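Local coordinates for lipoprotein (Colwellia psychrerythraea, PDB 3O0Y), which is of unknown function but is a putative lipoprotein from a family in the Peptidase_MA clan, suggesting kinship with zincin-type metallopeptidases, at residues A[365-368]-A[369-373]; A[471-474]-A[475-478]. All coordinates share one frame; numbering follows the deposited sequence.

How the contacts relate
The two contacts illustrate how the same local pattern, hydrogen bonds between residues four apart along a helix with side chains three or four apart packing beside them, serves both a surface and an interior. Contact 1 lies at the end of helix 353-373, at the surface, with Val370 buried; contact 2, later in the chain, lies within helix 467-483 and is buried throughout. Their centres are about 17 Å apart and their nearest atoms about 7 Å, without touching. The intervening chain includes strands 387-390, 402-405 and 416-419 and helices 432-439 and 444-452. Helix 432-439 touches side chains of both contacts, linking a surface helix end to the buried helix where Glu471, His438 and His444 gather.

Contact 1: residues A[365-368]-A[369-373]; sequences GYIT and EVTAK
Residues 365-368 and 369-373 follow one another in regular alpha-helix, where Glu369 N donates to Gly365 O at 3.0 Å and Val370 N to Tyr366 O at 3.1 Å, both bonds nearly straight. Side chains add to this pattern at Ile367 O, which is gripped twice from the next turn. Thr371 N donates to Ile367 O at 3.0 Å, and Thr371 OG1 donates to the same Ile367 O at 2.7 Å, the hydroxyl and the amide coming from opposite faces of the carbonyl plane. The hydroxyl can do this because OG1 lies beside its own backbone N (chi1 -59°), folded back along the helix; this is the textbook way for a helical threonine to spend its proton on the carbonyl four residues earlier. OG1 also pairs with Asn441 ND2. Here, in the last turns of helix 353-373, Ile367 and Val370 rest on helix 432-439 through Thr436 and Tyr437. Ile367 and Thr371 run side by side in the same direction, CG2 of Ile367 lying 3.9 Å from OG1 of Thr371. Val370 CG1 sits close to two carbonyls, 3.3 Å from Tyr366 O and 3.4 Å from Ile367 O. On the exposed flank the extended chain of Glu369 is tied to the backbone by a water that donates to both Tyr366 O and Glu369 OE1, the latter at 2.6 Å.

Contact 2: residues A[471-474]-A[475-478]; sequences EGWA and LYSE
Trp473 and Tyr476, three residues apart on one helix, meet ring to ring. Tyr476 CD2 lies over one face of the indole, 3.5 Å from Trp473 CZ3, and its neighbour Tyr476 CE2 reaches across to Trp473 CH2 at 3.8 Å. The planes are inclined at 50° with the six-membered rings' centroids 5.2 Å apart, an oblique apolar contact, neither stacked nor edge-to-face, made by the outer six-membered ring of the indole. With CG of Trp473 anti to its backbone N (chi1 168°), the indole swings along the helix until Ser477 OG stands 3.0 Å from Trp473 NE1, in a direction unsuited to a hydrogen bond. NE1 instead donates to Pro442 O. A leucine in place of Trp473 would probably open a gap beside the Tyr476 ring and leave Pro442 O without its indole N-H.

In the backbone, Tyr476 N donates to Gly472 O at 2.9 Å and Ser477 N to Trp473 O at 2.8 Å. Ser477 OG is also 3.1 Å from Trp473 O, but Pro442 O, a weak partner, competes for its proton.

Farther out, Tyr476 OH is bonded to His584 NE2 and Arg567 NH1, which fixes the far end of the phenol, and its ring touches Leu580 and Phe583 of helix 580-588. Ala474 touches both His438 of helix 432-439 and His444 of helix 444-452. Glu478 also touches His438, and its OE1 is bonded to Thr434. Toward the other end of the helix, Glu471 touches His444 and Tyr556, with a bound sulfate about 4 Å from its side chain. A buried helix that sets a glutamate against His444, with His438 also alongside, is consistent with the gluzincin-like core of the Peptidase_MA clan.

Contact 1: residues A[365-368]-A[369-373]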
loop_
_atom_site.group_PDB
_atom_site.type_symbol
_atom_site.label_atom_id
_atom_site.label_comp_id
_atom_site.label_asym_id
_atom_site.label_seq_id
_atom_site.Cartn_x
_atom_site.Cartn_y
_atom_site.Cartn_z
ATOM N N GLY A 365 4.450 -14.125 -19.160
ATOM C CA GLY A 365 3.505 -14.506 -20.155
ATOM C C GLY A 365 2.084 -14.032 -19.841
ATOM O O GLY A 365 1.337 -13.610 -20.761
ATOM N N TYR A 366 1.705 -14.106 -18.573
ATOM C CA TYR A 366 0.379 -13.642 -18.202
ATOM C C TYR A 366 0.222 -12.151 -18.490
ATOM O O TYR A 366 -0.872 -11.708 -18.921
ATOM C CB TYR A 366 0.018 -13.931 -16.747
ATOM C CG TYR A 366 -0.008 -15.380 -16.317
ATOM C CD1 TYR A 366 -0.366 -16.394 -17.199
ATOM C CD2 TYR A 366 0.358 -15.730 -15.022
ATOM C CE1 TYR A 366 -0.346 -17.720 -16.787
ATOM C CE2 TYR A 366 0.354 -17.055 -14.583
ATOM C CZ TYR A 366 0.006 -18.056 -15.487
ATOM O OH TYR A 366 -0.035 -19.408 -15.121
ATOM N N ILE A 367 1.234 -11.362 -18.124
ATOM C CA ILE A 367 1.200 -9.875 -18.346
ATOM C C ILE A 367 1.072 -9.599 -19.810
ATOM O O ILE A 367 0.211 -8.801 -20.210
ATOM C CB ILE A 367 2.419 -9.179 -17.747
ATOM C CG1 ILE A 367 2.422 -9.395 -16.270
ATOM C CG2 ILE A 367 2.406 -7.642 -18.106
ATOM C CD1 ILE A 367 3.674 -8.874 -15.589
ATOM N N THR A 368 1.886 -10.248 -20.650
ATOM C CA THR A 368 1.880 -9.994 -22.068
ATOM C C THR A 368 0.511 -10.292 -22.682
ATOM O O THR A 368 0.001 -9.505 -23.533
ATOM C CB THR A 368 3.008 -10.833 -22.767
ATOM O OG1 THR A 368 4.249 -10.433 -22.184
ATOM C CG2 THR A 368 2.999 -10.645 -24.283
ATOM N N GLU A 369 -0.026 -11.463 -22.345
ATOM C CA GLU A 369 -1.293 -11.885 -22.893
ATOM C C GLU A 369 -2.427 -10.932 -22.493
ATOM O O GLU A 369 -3.205 -10.533 -23.321
ATOM C CB GLU A 369 -1.594 -13.312 -22.467
ATOM C CG GLU A 369 -2.973 -13.817 -22.870
ATOM C CD GLU A 369 -3.261 -15.204 -22.180
ATOM O OE1 GLU A 369 -3.019 -15.400 -20.919
ATOM O OE2 GLU A 369 -3.643 -16.109 -22.946
ATOM N N VAL A 370 -2.578 -10.632 -21.210
ATOM C CA VAL A 370 -3.721 -9.826 -20.772
ATOM C C VAL A 370 -3.622 -8.409 -21.329
ATOM O O VAL A 370 -4.611 -7.810 -21.638
ATOM C CB VAL A 370 -3.906 -9.827 -19.243
ATOM C CG1 VAL A 370 -2.747 -9.037 -18.460
ATOM C CG2 VAL A 370 -5.333 -9.305 -18.906
ATOM N N THR A 371 -2.409 -7.865 -21.432
ATOM C CA THR A 371 -2.254 -6.480 -21.849
ATOM C C THR A 371 -2.678 -6.328 -23.278
ATOM O O THR A 371 -3.355 -5.366 -23.638
ATOM C CB THR A 371 -0.780 -6.045 -21.679
ATOM O OG1 THR A 371 -0.413 -6.193 -20.315
ATOM C CG2 THR A 371 -0.556 -4.565 -22.125
ATOM N N ALA A 372 -2.416 -7.370 -24.060
ATOM C CA ALA A 372 -2.867 -7.409 -25.456
ATOM C C ALA A 372 -4.360 -7.604 -25.577
ATOM O O ALA A 372 -5.040 -6.905 -26.343
ATOM C CB ALA A 372 -2.145 -8.550 -26.204
ATOM N N LYS A 373 -4.882 -8.578 -24.874
ATOM C CA LYS A 373 -6.263 -8.952 -24.996
ATOM C C LYS A 373 -7.193 -7.927 -24.369
ATOM O O LYS A 373 -8.347 -7.840 -24.770
ATOM C CB LYS A 373 -6.496 -10.319 -24.345
ATOM C CG LYS A 373 -5.886 -11.460 -25.157
ATOM C CD LYS A 373 -6.890 -11.930 -26.237
ATOM C CE LYS A 373 -6.207 -12.294 -27.564
ATOM N NZ LYS A 373 -7.113 -12.021 -28.761
HETATM O O HOH W 1 -2.885 -13.601 -19.021
#

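Contact 2: residues A[471-474]-A[475-478]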
loop_
_atom_site.group_PDB
_atom_site.type_symbol
_atom_site.label_atom_id
_atom_site.label_comp_id
_atom_site.label_asym_id
_atom_site.label_seq_id
_atom_site.Cartn_x
_atom_site.Cartn_y
_atom_site.Cartn_z
ATOM N N GLU A 471 -7.265 -0.006 -3.979
ATOM C CA GLU A 471 -7.416 -1.397 -3.751
ATOM C C GLU A 471 -8.692 -1.929 -4.370
ATOM O O GLU A 471 -8.650 -3.067 -4.894
ATOM C CB GLU A 471 -7.404 -1.666 -2.244
ATOM C CG GLU A 471 -6.164 -1.167 -1.590
ATOM C CD GLU A 471 -4.825 -1.725 -2.180
ATOM O OE1 GLU A 471 -4.785 -2.679 -3.031
ATOM O OE2 GLU A 471 -3.791 -1.112 -1.821
ATOM N N GLY A 472 -9.791 -1.156 -4.352
ATOM C CA GLY A 472 -10.992 -1.576 -4.964
ATOM C C GLY A 472 -10.836 -1.728 -6.472
ATOM O O GLY A 472 -11.347 -2.710 -7.062
ATOM N N TRP A 473 -10.072 -0.825 -7.092
ATOM C CA TRP A 473 -9.811 -0.930 -8.534
ATOM C C TRP A 473 -9.095 -2.259 -8.842
ATOM O O TRP A 473 -9.449 -2.950 -9.795
ATOM C CB TRP A 473 -8.942 0.255 -9.037
ATOM C CG TRP A 473 -8.471 -0.076 -10.476
ATOM C CD1 TRP A 473 -7.315 -0.644 -10.822
ATOM C CD2 TRP A 473 -9.325 -0.148 -11.632
ATOM N NE1 TRP A 473 -7.351 -1.008 -12.146
ATOM C CE2 TRP A 473 -8.571 -0.692 -12.659
ATOM C CE3 TRP A 473 -10.598 0.290 -11.899
ATOM C CZ2 TRP A 473 -9.103 -0.892 -13.931
ATOM C CZ3 TRP A 473 -11.136 0.083 -13.151
ATOM C CH2 TRP A 473 -10.366 -0.432 -14.152
ATOM N N ALA A 474 -8.059 -2.572 -8.075
ATOM C CA ALA A 474 -7.240 -3.747 -8.412
ATOM C C ALA A 474 -8.069 -5.019 -8.242
ATOM O O ALA A 474 -8.004 -5.910 -9.065
ATOM C CB ALA A 474 -5.954 -3.805 -7.577
ATOM N N LEU A 475 -8.907 -5.085 -7.196
ATOM C CA LEU A 475 -9.803 -6.240 -7.043
ATOM C C LEU A 475 -10.858 -6.322 -8.151
ATOM O O LEU A 475 -11.127 -7.426 -8.706
ATOM C CB LEU A 475 -10.430 -6.201 -5.615
ATOM C CG LEU A 475 -11.175 -7.411 -5.110
ATOM C CD1 LEU A 475 -10.261 -8.679 -5.168
ATOM C CD2 LEU A 475 -11.769 -7.107 -3.704
ATOM N N TYR A 476 -11.420 -5.157 -8.567
ATOM C CA TYR A 476 -12.302 -5.098 -9.736
ATOM C C TYR A 476 -11.603 -5.611 -10.985
ATOM O O TYR A 476 -12.231 -6.368 -11.731
ATOM C CB TYR A 476 -12.854 -3.678 -9.921
ATOM C CG TYR A 476 -13.510 -3.441 -11.240
ATOM C CD1 TYR A 476 -14.836 -3.760 -11.446
ATOM C CD2 TYR A 476 -12.836 -2.841 -12.260
ATOM C CE1 TYR A 476 -15.432 -3.587 -12.732
ATOM C CE2 TYR A 476 -13.419 -2.656 -13.526
ATOM C CZ TYR A 476 -14.734 -2.966 -13.733
ATOM O OH TYR A 476 -15.258 -2.845 -15.054
ATOM N N SER A 477 -10.317 -5.239 -11.198
ATOM C CA SER A 477 -9.432 -5.652 -12.329
ATOM C C SER A 477 -9.384 -7.161 -12.431
ATOM O O SER A 477 -9.403 -7.722 -13.546
ATOM C CB SER A 477 -7.920 -5.238 -12.066
ATOM O OG SER A 477 -8.017 -3.906 -12.393
ATOM N N GLU A 478 -9.304 -7.806 -11.294
ATOM C CA GLU A 478 -9.231 -9.259 -11.239
ATOM C C GLU A 478 -10.500 -9.909 -11.811
ATOM O O GLU A 478 -10.434 -10.969 -12.459
ATOM C CB GLU A 478 -8.959 -9.751 -9.813
ATOM C CG GLU A 478 -7.534 -9.406 -9.261
ATOM C CD GLU A 478 -7.380 -9.791 -7.794
ATOM O OE1 GLU A 478 -7.215 -11.027 -7.488
ATOM O OE2 GLU A 478 -7.390 -8.885 -6.919
#